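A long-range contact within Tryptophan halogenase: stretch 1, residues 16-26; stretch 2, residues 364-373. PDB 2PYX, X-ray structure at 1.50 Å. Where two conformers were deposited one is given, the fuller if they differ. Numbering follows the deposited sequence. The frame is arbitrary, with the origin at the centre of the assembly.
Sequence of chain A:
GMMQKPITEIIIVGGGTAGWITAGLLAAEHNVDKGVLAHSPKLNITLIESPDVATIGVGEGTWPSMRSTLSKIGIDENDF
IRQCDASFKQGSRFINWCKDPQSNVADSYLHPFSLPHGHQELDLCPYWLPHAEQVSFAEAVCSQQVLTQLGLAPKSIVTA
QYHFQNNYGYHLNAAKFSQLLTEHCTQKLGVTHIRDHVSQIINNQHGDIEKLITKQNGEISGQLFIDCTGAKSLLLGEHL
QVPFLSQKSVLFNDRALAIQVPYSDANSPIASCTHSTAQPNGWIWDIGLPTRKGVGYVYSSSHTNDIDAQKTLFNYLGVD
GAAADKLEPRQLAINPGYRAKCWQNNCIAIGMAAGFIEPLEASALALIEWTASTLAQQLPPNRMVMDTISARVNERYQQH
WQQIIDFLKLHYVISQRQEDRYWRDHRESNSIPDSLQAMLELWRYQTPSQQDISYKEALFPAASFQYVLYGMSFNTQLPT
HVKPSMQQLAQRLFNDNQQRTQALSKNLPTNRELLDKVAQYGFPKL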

# COMPACT_ATOMS: atom_id res chain seq x y z
N GLY A 16 -12.73 -9.17 -5.95
CA GLY A 16 -11.32 -8.99 -5.57
C GLY A 16 -11.21 -8.22 -4.26
O GLY A 16 -12.18 -8.02 -3.54
N THR A 17 -10.00 -7.79 -3.94
CA THR A 17 -9.80 -7.08 -2.70
C THR A 17 -10.52 -5.74 -2.73
O THR A 17 -11.04 -5.30 -1.70
CB THR A 17 -8.32 -6.85 -2.41
OG1 THR A 17 -7.72 -6.24 -3.54
CG2 THR A 17 -7.65 -8.14 -2.09
N ALA A 18 -10.58 -5.10 -3.89
CA ALA A 18 -11.22 -3.78 -3.98
C ALA A 18 -12.71 -3.86 -3.65
O ALA A 18 -13.24 -3.13 -2.81
CB ALA A 18 -10.99 -3.18 -5.36
N GLY A 19 -13.39 -4.82 -4.27
CA GLY A 19 -14.81 -4.94 -4.08
C GLY A 19 -15.19 -5.43 -2.71
O GLY A 19 -16.10 -4.86 -2.07
N TRP A 20 -14.48 -6.46 -2.23
CA TRP A 20 -14.85 -7.04 -0.94
C TRP A 20 -14.43 -6.20 0.26
O TRP A 20 -15.14 -6.15 1.26
CB TRP A 20 -14.40 -8.48 -0.80
CG TRP A 20 -15.13 -9.37 -1.74
CD1 TRP A 20 -14.65 -9.94 -2.90
CD2 TRP A 20 -16.50 -9.74 -1.65
NE1 TRP A 20 -15.64 -10.67 -3.51
CE2 TRP A 20 -16.78 -10.57 -2.77
CE3 TRP A 20 -17.52 -9.47 -0.74
CZ2 TRP A 20 -18.04 -11.11 -2.99
CZ3 TRP A 20 -18.75 -10.03 -0.95
CH2 TRP A 20 -19.00 -10.84 -2.08
N ILE A 21 -13.30 -5.50 0.16
CA ILE A 21 -12.99 -4.59 1.27
C ILE A 21 -14.05 -3.49 1.34
O ILE A 21 -14.48 -3.09 2.43
CB ILE A 21 -11.57 -4.00 1.14
CG1 ILE A 21 -10.54 -5.08 1.50
CG2 ILE A 21 -11.39 -2.75 2.03
CD1 ILE A 21 -9.11 -4.71 1.14
N THR A 22 -14.46 -2.99 0.18
CA THR A 22 -15.50 -1.97 0.14
C THR A 22 -16.79 -2.50 0.77
O THR A 22 -17.42 -1.84 1.58
CB THR A 22 -15.75 -1.47 -1.30
OG1 THR A 22 -14.53 -0.94 -1.84
CG2 THR A 22 -16.82 -0.39 -1.33
N ALA A 23 -17.23 -3.67 0.33
CA ALA A 23 -18.46 -4.25 0.87
C ALA A 23 -18.41 -4.39 2.38
O ALA A 23 -19.34 -4.02 3.09
CB ALA A 23 -18.71 -5.60 0.23
N GLY A 24 -17.29 -4.90 2.88
CA GLY A 24 -17.15 -5.14 4.31
C GLY A 24 -17.13 -3.88 5.14
O GLY A 24 -17.78 -3.78 6.19
N LEU A 25 -16.37 -2.89 4.66
CA LEU A 25 -16.28 -1.63 5.40
C LEU A 25 -17.64 -0.90 5.41
O LEU A 25 -18.05 -0.35 6.42
CB LEU A 25 -15.16 -0.74 4.87
CG LEU A 25 -13.76 -1.23 5.21
CD1 LEU A 25 -12.77 -0.34 4.46
CD2 LEU A 25 -13.50 -1.21 6.71
N LEU A 26 -18.34 -0.89 4.28
CA LEU A 26 -19.66 -0.27 4.24
C LEU A 26 -20.65 -0.99 5.18
O LEU A 26 -21.34 -0.33 5.94
CB LEU A 26 -20.25 -0.31 2.81
CG LEU A 26 -19.61 0.69 1.85
CD1 LEU A 26 -20.14 0.43 0.44
CD2 LEU A 26 -19.87 2.13 2.25
N ALA A 364 -1.33 0.25 -3.33
CA ALA A 364 -2.59 -0.26 -3.92
C ALA A 364 -3.66 -0.58 -2.87
O ALA A 364 -4.80 -0.07 -2.96
CB ALA A 364 -2.35 -1.43 -4.82
N LEU A 365 -3.34 -1.46 -1.92
CA LEU A 365 -4.36 -1.77 -0.88
C LEU A 365 -4.63 -0.55 0.03
O LEU A 365 -5.76 -0.34 0.48
CB LEU A 365 -3.97 -2.99 -0.06
CG LEU A 365 -4.21 -4.31 -0.78
CD1 LEU A 365 -3.52 -5.46 -0.03
CD2 LEU A 365 -5.70 -4.58 -0.90
N ALA A 366 -3.61 0.25 0.30
CA ALA A 366 -3.81 1.49 1.10
C ALA A 366 -4.85 2.40 0.48
O ALA A 366 -5.67 3.00 1.19
CB ALA A 366 -2.49 2.22 1.21
N LEU A 367 -4.81 2.56 -0.84
CA LEU A 367 -5.80 3.42 -1.54
C LEU A 367 -7.20 2.79 -1.51
O LEU A 367 -8.19 3.51 -1.37
CB LEU A 367 -5.38 3.68 -2.97
CG LEU A 367 -4.24 4.69 -3.15
CD1 LEU A 367 -3.64 4.58 -4.56
CD2 LEU A 367 -4.81 6.08 -2.85
N ILE A 368 -7.29 1.47 -1.67
CA ILE A 368 -8.56 0.80 -1.52
C ILE A 368 -9.16 1.08 -0.12
O ILE A 368 -10.34 1.47 0.03
CB ILE A 368 -8.42 -0.72 -1.80
CG1 ILE A 368 -8.25 -0.95 -3.30
CG2 ILE A 368 -9.61 -1.47 -1.27
CD1 ILE A 368 -7.70 -2.35 -3.62
N GLU A 369 -8.35 0.88 0.92
CA GLU A 369 -8.82 1.11 2.29
C GLU A 369 -9.23 2.58 2.47
O GLU A 369 -10.22 2.84 3.10
CB GLU A 369 -7.69 0.81 3.26
CG GLU A 369 -7.22 -0.63 3.38
CD GLU A 369 -6.09 -0.65 4.40
OE1 GLU A 369 -6.39 -0.73 5.59
OE2 GLU A 369 -4.91 -0.52 4.02
N TRP A 370 -8.42 3.51 1.96
CA TRP A 370 -8.74 4.92 2.13
C TRP A 370 -10.07 5.22 1.45
O TRP A 370 -10.94 5.86 2.02
CB TRP A 370 -7.62 5.86 1.57
CG TRP A 370 -8.12 7.24 1.57
CD1 TRP A 370 -8.22 8.08 2.67
CD2 TRP A 370 -8.72 7.95 0.48
NE1 TRP A 370 -8.83 9.25 2.31
CE2 TRP A 370 -9.14 9.22 0.98
CE3 TRP A 370 -8.93 7.68 -0.87
CZ2 TRP A 370 -9.80 10.15 0.18
CZ3 TRP A 370 -9.55 8.63 -1.66
CH2 TRP A 370 -9.99 9.85 -1.13
N THR A 371 -10.22 4.79 0.20
CA THR A 371 -11.39 5.20 -0.54
C THR A 371 -12.67 4.60 0.08
O THR A 371 -13.69 5.27 0.26
CB THR A 371 -11.31 4.83 -2.03
OG1 THR A 371 -10.02 5.15 -2.58
CG2 THR A 371 -12.38 5.59 -2.79
N ALA A 372 -12.61 3.31 0.41
CA ALA A 372 -13.75 2.61 0.98
C ALA A 372 -14.10 3.15 2.36
O ALA A 372 -15.27 3.35 2.68
CB ALA A 372 -13.48 1.10 1.04
N SER A 373 -13.08 3.34 3.19
CA SER A 373 -13.34 3.87 4.53
C SER A 373 -13.90 5.31 4.46
O SER A 373 -14.78 5.67 5.23
CB SER A 373 -12.09 3.82 5.43
OG SER A 373 -11.03 4.63 4.94

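Both stretches are helical, and they run in broadly the same direction: the angle between their N-to-C axes is 34°, with a signed crossing angle of -34°, and the axes come within 9.0 Å of each other. Inside each helix the i to i+4 ladder is regular. I21 N donates to T17 O at 2.9 Å and L25 N to I21 O at 2.9 Å, while A372 N donates to I368 O at 2.9 Å. With backbone polar groups occupied in this way along the helices, it is side chains that mediate the meeting, and no hydrogen bond crosses between the stretches.

The register of CA atoms shows where the backbones draw together. A18 CA lies 5.8 Å from I368 CA, T22 CA only 5.0 Å from A372 CA, and L25 CA 6.3 Å from S373 CA. The closest of these pairings involves an alanine, whose single methyl takes up little of the space between the helices. The contacting residues recur at three- and four-residue intervals, T17, A18, I21, T22 and L25 facing L365, I368, E369, A372 and S373, as expected when one face of each helix is used. The pairing is long-range in sequence, with at least 344 positions separating any two touching residues, and it buries 409 Å² in total.

I368 and A372 give up the most area to the other helix, 68 and 69 Å², and both direct their CA-to-CB bonds toward it. I368 reaches two levels of stretch 1: its CD1 is 3.8 Å from A18 CB, and its CG2 is 4.0 Å from I21 CG2. I21, in an m,t rotamer, also sends its CD1 to 4.0 Å from L365 CD2. The CA-to-CB bond of L365 points sideways, but the end of its side chain comes nearer, which brings that methyl into contact. These distances are those of van der Waals packing between aliphatic groups; I21, L365 and I368 are buried, while A18 keeps some exposure.

Around A372 the packing is tight. Its CB is 3.8 Å from L25 CD1, 4.5 Å from I21 CG2 and 3.7 Å from T22 OG1. The last contact sets a hydroxyl oxygen against a methyl and is not a hydrogen bond; T22 OG1 instead donates to A18 O at 2.7 Å, within its own helix. That bond satisfies the hydroxyl locally, so a polar side chain can sit beside the alanine without needing a partner across the gap. T17 OG1 likewise meets only carbon here, 3.7 Å from L365 CD2 and 3.9 Å from I368 CD1.

L25 extends the apolar contact toward the C-terminal end of stretch 2, where its CD1 lies 3.9 Å from S373 N and 4.3 Å from S373 CB. S373 OG turns back to its own helix, donating to E369 O at 2.7 Å. The carboxylate oxygens of E369 are hydrogen-bonded elsewhere in the structure.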